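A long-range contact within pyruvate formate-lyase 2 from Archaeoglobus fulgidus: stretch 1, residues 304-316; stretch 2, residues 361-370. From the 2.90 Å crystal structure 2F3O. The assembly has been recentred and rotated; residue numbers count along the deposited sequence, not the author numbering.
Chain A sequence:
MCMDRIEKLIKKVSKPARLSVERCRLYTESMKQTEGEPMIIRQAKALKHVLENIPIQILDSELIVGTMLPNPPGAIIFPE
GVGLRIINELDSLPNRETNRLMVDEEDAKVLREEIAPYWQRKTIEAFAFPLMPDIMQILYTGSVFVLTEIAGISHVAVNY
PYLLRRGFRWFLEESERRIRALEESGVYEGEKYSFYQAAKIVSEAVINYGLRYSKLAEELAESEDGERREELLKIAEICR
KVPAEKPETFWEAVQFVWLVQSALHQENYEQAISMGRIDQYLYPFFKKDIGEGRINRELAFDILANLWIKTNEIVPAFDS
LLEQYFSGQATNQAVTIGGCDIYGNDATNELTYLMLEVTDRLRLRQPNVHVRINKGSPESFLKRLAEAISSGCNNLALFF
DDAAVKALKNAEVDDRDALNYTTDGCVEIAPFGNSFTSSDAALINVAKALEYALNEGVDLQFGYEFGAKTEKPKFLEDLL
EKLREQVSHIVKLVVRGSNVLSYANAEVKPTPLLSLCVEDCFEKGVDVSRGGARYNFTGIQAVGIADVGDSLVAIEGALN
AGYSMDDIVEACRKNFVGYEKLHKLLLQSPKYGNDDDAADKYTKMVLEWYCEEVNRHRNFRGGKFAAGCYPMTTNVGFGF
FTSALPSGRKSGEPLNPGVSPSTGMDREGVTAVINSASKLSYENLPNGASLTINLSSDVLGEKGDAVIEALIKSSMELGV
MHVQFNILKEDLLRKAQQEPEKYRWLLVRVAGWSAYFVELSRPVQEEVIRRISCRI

Stretch 1, residues 304-316: LANLWIKTNEIVP
Stretch 2, residues 361-370: RLRLRQPNVH

Stretch 1 supplies a helix, established from Leu304 through Lys310, whose chain then passes through a type I turn from Lys310 to Glu313. Stretch 2 crosses stretch 1 without a steady parallel or antiparallel register: the nearest CA atoms are those of Ala305 and Leu362 at 7.9 Å, Trp308 and Pro367 at 5.9 Å, and Asn312 and Gln366 at 5.3 Å, so the backbones draw close near the turn.

Leu362, in the last helical turn of stretch 2, points toward stretch 1 with off-well chi1 (-104°) and chi2 (21°). Leu362 CD2 lies 3.7 Å from Trp308 CB and 3.8 Å from Ile309 CG1. Arg363 then breaks the helix with positive phi (44/40) and makes no contact. Leu364 (m, t) turns back, setting Leu364 CD1 3.9 Å from CG1 of Ile309 (m, t).

Arg365 leaves CB sideways, but its chain (p, t, then chi3 -95°) carries the guanidinium to the backbone beyond the turn. Arg365 NH1 donates to Ile314 O at 2.8 Å, and Arg365 NH2 adds a weak bond to the same oxygen at 3.0 Å. Val315 CG2 covers one guanidinium face, 4.1 Å from Arg365 CZ. A water accepts from Arg365 NH1 (2.9 Å) and donates to Asn312 O (2.8 Å), tying the cation to the turn.

At Gln366 (phi/psi -148/116) the backbone meets the Asn312 amide (chi1 m, chi2 -84°): Asn312 ND2 is 2.7 Å from Gln366 O, and Asn312 OD1 is 3.2 Å from Gln366 N. Thr311 (p) spends its hydroxyl within stretch 1, Thr311 OG1 donating to Trp308 O at 3.1 Å.

Pro367, C-gamma endo, lays Pro367 CG over the Trp308 five-membered ring, 3.4 Å from its centroid, a CH-pi contact with chi1 of Trp308 at -98° and chi2 at -129°. Stretch 2 enters a strand at Asn368, which points away; Val369 points back, Val369 CG1 4.3 Å from Trp308 NE1.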

# COMPACT_ATOMS: atom_id res chain seq x y z
N LEU A 304 40.70 -0.56 24.89
CA LEU A 304 39.35 -0.51 25.44
C LEU A 304 39.26 0.50 26.56
O LEU A 304 38.26 1.21 26.66
CB LEU A 304 38.93 -1.88 25.95
CG LEU A 304 38.83 -2.90 24.82
CD1 LEU A 304 38.84 -4.30 25.39
CD2 LEU A 304 37.59 -2.64 23.96
N ALA A 305 40.31 0.58 27.37
CA ALA A 305 40.39 1.55 28.45
C ALA A 305 40.26 2.99 27.96
O ALA A 305 39.53 3.79 28.56
CB ALA A 305 41.69 1.38 29.24
N ASN A 306 40.94 3.28 26.85
CA ASN A 306 40.91 4.58 26.22
C ASN A 306 39.50 4.99 25.77
O ASN A 306 39.10 6.14 25.95
CB ASN A 306 41.81 4.54 25.01
CG ASN A 306 42.33 5.91 24.62
OD1 ASN A 306 41.65 6.93 24.73
ND2 ASN A 306 43.54 5.93 24.16
N LEU A 307 38.79 4.03 25.17
CA LEU A 307 37.40 4.22 24.76
C LEU A 307 36.49 4.53 25.96
O LEU A 307 35.77 5.54 25.95
CB LEU A 307 36.91 2.96 24.06
CG LEU A 307 35.92 2.97 22.89
CD1 LEU A 307 35.29 1.60 22.82
CD2 LEU A 307 34.85 4.00 23.04
N TRP A 308 36.53 3.67 26.98
CA TRP A 308 35.75 3.87 28.19
C TRP A 308 35.99 5.25 28.76
O TRP A 308 35.04 5.98 29.03
CB TRP A 308 36.12 2.84 29.25
CG TRP A 308 35.24 1.61 29.39
CD1 TRP A 308 34.70 1.13 30.55
CD2 TRP A 308 34.85 0.68 28.36
NE1 TRP A 308 33.97 -0.01 30.31
CE2 TRP A 308 34.06 -0.32 28.98
CE3 TRP A 308 35.08 0.59 26.98
CZ2 TRP A 308 33.50 -1.37 28.28
CZ3 TRP A 308 34.52 -0.46 26.28
CH2 TRP A 308 33.74 -1.42 26.93
N ILE A 309 37.27 5.61 28.88
CA ILE A 309 37.67 6.90 29.45
C ILE A 309 37.19 8.10 28.63
O ILE A 309 36.80 9.14 29.19
CB ILE A 309 39.21 6.97 29.72
CG1 ILE A 309 39.59 6.05 30.88
CG2 ILE A 309 39.68 8.38 30.08
CD1 ILE A 309 41.05 6.06 31.21
N LYS A 310 37.15 7.95 27.31
CA LYS A 310 36.74 9.07 26.47
C LYS A 310 35.27 9.43 26.60
O LYS A 310 34.94 10.60 26.52
CB LYS A 310 37.18 8.91 25.02
CG LYS A 310 38.67 9.17 24.85
CD LYS A 310 39.07 9.50 23.43
CE LYS A 310 39.01 10.99 23.21
NZ LYS A 310 40.09 11.47 22.31
N THR A 311 34.40 8.45 26.88
CA THR A 311 32.96 8.75 27.07
C THR A 311 32.65 9.60 28.31
O THR A 311 31.51 10.00 28.52
CB THR A 311 32.09 7.50 27.13
OG1 THR A 311 32.16 6.93 28.43
CG2 THR A 311 32.53 6.48 26.09
N ASN A 312 33.67 9.89 29.12
CA ASN A 312 33.54 10.80 30.26
C ASN A 312 33.76 12.26 29.90
O ASN A 312 33.68 13.12 30.77
CB ASN A 312 34.55 10.44 31.33
CG ASN A 312 34.19 9.19 32.07
OD1 ASN A 312 33.41 9.23 33.02
ND2 ASN A 312 34.78 8.07 31.66
N GLU A 313 34.04 12.55 28.63
CA GLU A 313 34.27 13.92 28.21
C GLU A 313 32.99 14.76 28.18
O GLU A 313 33.06 15.99 28.27
CB GLU A 313 35.01 13.97 26.87
CG GLU A 313 36.42 13.41 26.94
CD GLU A 313 37.11 13.30 25.57
OE1 GLU A 313 36.52 13.72 24.56
OE2 GLU A 313 38.25 12.78 25.52
N ILE A 314 31.83 14.13 28.08
CA ILE A 314 30.58 14.90 28.15
C ILE A 314 29.83 14.78 29.46
O ILE A 314 29.86 13.79 30.17
CB ILE A 314 29.59 14.71 26.96
CG1 ILE A 314 29.03 13.29 26.89
CG2 ILE A 314 30.21 15.10 25.65
CD1 ILE A 314 27.81 13.18 26.01
N VAL A 315 29.13 15.86 29.72
CA VAL A 315 28.44 16.09 30.94
C VAL A 315 27.32 16.96 30.36
O VAL A 315 27.55 17.72 29.42
CB VAL A 315 29.42 16.80 31.94
CG1 VAL A 315 29.14 18.28 32.10
CG2 VAL A 315 29.40 16.11 33.28
N PRO A 316 26.09 16.81 30.85
CA PRO A 316 24.93 17.37 30.14
C PRO A 316 24.74 18.88 30.32
O PRO A 316 25.14 19.41 31.32
CB PRO A 316 23.77 16.61 30.75
CG PRO A 316 24.23 16.31 32.14
CD PRO A 316 25.70 16.12 32.09
N ARG A 361 38.32 -1.75 36.89
CA ARG A 361 39.50 -0.96 37.18
C ARG A 361 39.17 0.53 37.20
O ARG A 361 39.58 1.25 38.10
CB ARG A 361 40.60 -1.26 36.16
CG ARG A 361 41.67 -0.16 36.01
CD ARG A 361 42.68 -0.12 37.17
NE ARG A 361 43.83 0.75 36.90
CZ ARG A 361 44.87 0.41 36.14
NH1 ARG A 361 44.92 -0.80 35.55
NH2 ARG A 361 45.87 1.27 35.95
N LEU A 362 38.41 0.97 36.20
CA LEU A 362 38.23 2.39 35.96
C LEU A 362 37.31 3.06 36.96
O LEU A 362 37.61 4.15 37.41
CB LEU A 362 37.72 2.65 34.55
CG LEU A 362 38.74 3.20 33.54
CD1 LEU A 362 40.16 2.92 33.96
CD2 LEU A 362 38.50 2.67 32.13
N ARG A 363 36.21 2.40 37.30
CA ARG A 363 35.19 2.94 38.21
C ARG A 363 34.80 4.39 37.98
O ARG A 363 34.61 5.13 38.95
CB ARG A 363 35.59 2.75 39.66
CG ARG A 363 36.04 1.37 39.91
CD ARG A 363 35.91 0.97 41.33
NE ARG A 363 35.91 -0.48 41.43
CZ ARG A 363 35.83 -1.14 42.59
NH1 ARG A 363 35.74 -0.46 43.72
NH2 ARG A 363 35.79 -2.46 42.60
N LEU A 364 34.70 4.80 36.72
CA LEU A 364 34.31 6.16 36.36
C LEU A 364 32.81 6.22 36.14
O LEU A 364 32.16 5.17 36.02
CB LEU A 364 35.04 6.59 35.10
CG LEU A 364 36.55 6.55 35.20
CD1 LEU A 364 37.16 6.67 33.81
CD2 LEU A 364 37.05 7.67 36.11
N ARG A 365 32.26 7.43 36.04
CA ARG A 365 30.82 7.59 35.84
C ARG A 365 30.33 7.07 34.49
O ARG A 365 29.14 6.80 34.33
CB ARG A 365 30.38 9.05 36.03
CG ARG A 365 30.94 10.03 35.00
CD ARG A 365 30.32 11.44 35.09
NE ARG A 365 29.20 11.67 34.16
CZ ARG A 365 29.33 11.99 32.87
NH1 ARG A 365 30.53 12.10 32.32
NH2 ARG A 365 28.26 12.19 32.11
N GLN A 366 31.24 6.94 33.53
CA GLN A 366 30.81 6.63 32.19
C GLN A 366 31.74 5.78 31.32
O GLN A 366 32.92 6.10 31.19
CB GLN A 366 30.55 7.91 31.37
CG GLN A 366 29.25 8.66 31.61
CD GLN A 366 28.02 7.91 31.17
OE1 GLN A 366 28.06 7.12 30.25
NE2 GLN A 366 26.90 8.19 31.82
N PRO A 367 31.27 4.59 30.95
CA PRO A 367 30.19 4.33 30.03
C PRO A 367 29.14 3.68 30.95
O PRO A 367 29.46 3.26 32.07
CB PRO A 367 30.79 3.32 29.05
CG PRO A 367 32.09 2.93 29.61
CD PRO A 367 32.16 3.44 31.03
N ASN A 368 27.89 3.64 30.54
CA ASN A 368 26.95 2.91 31.35
C ASN A 368 27.08 1.49 30.94
O ASN A 368 26.59 1.12 29.89
CB ASN A 368 25.53 3.40 31.13
CG ASN A 368 24.65 3.12 32.32
OD1 ASN A 368 25.00 2.31 33.17
ND2 ASN A 368 23.52 3.79 32.39
N VAL A 369 27.76 0.67 31.73
CA VAL A 369 27.95 -0.72 31.31
C VAL A 369 26.83 -1.69 31.71
O VAL A 369 26.46 -1.83 32.88
CB VAL A 369 29.39 -1.20 31.52
CG1 VAL A 369 30.17 -0.15 32.27
CG2 VAL A 369 29.45 -2.58 32.13
N HIS A 370 26.30 -2.35 30.69
CA HIS A 370 25.13 -3.18 30.84
C HIS A 370 25.45 -4.61 30.53
O HIS A 370 25.92 -4.93 29.45
CB HIS A 370 24.07 -2.70 29.88
CG HIS A 370 23.55 -1.34 30.19
ND1 HIS A 370 22.90 -0.56 29.27
CD2 HIS A 370 23.57 -0.62 31.34
CE1 HIS A 370 22.53 0.58 29.82
NE2 HIS A 370 22.94 0.57 31.08
O HOH W 1 33.14 12.57 33.43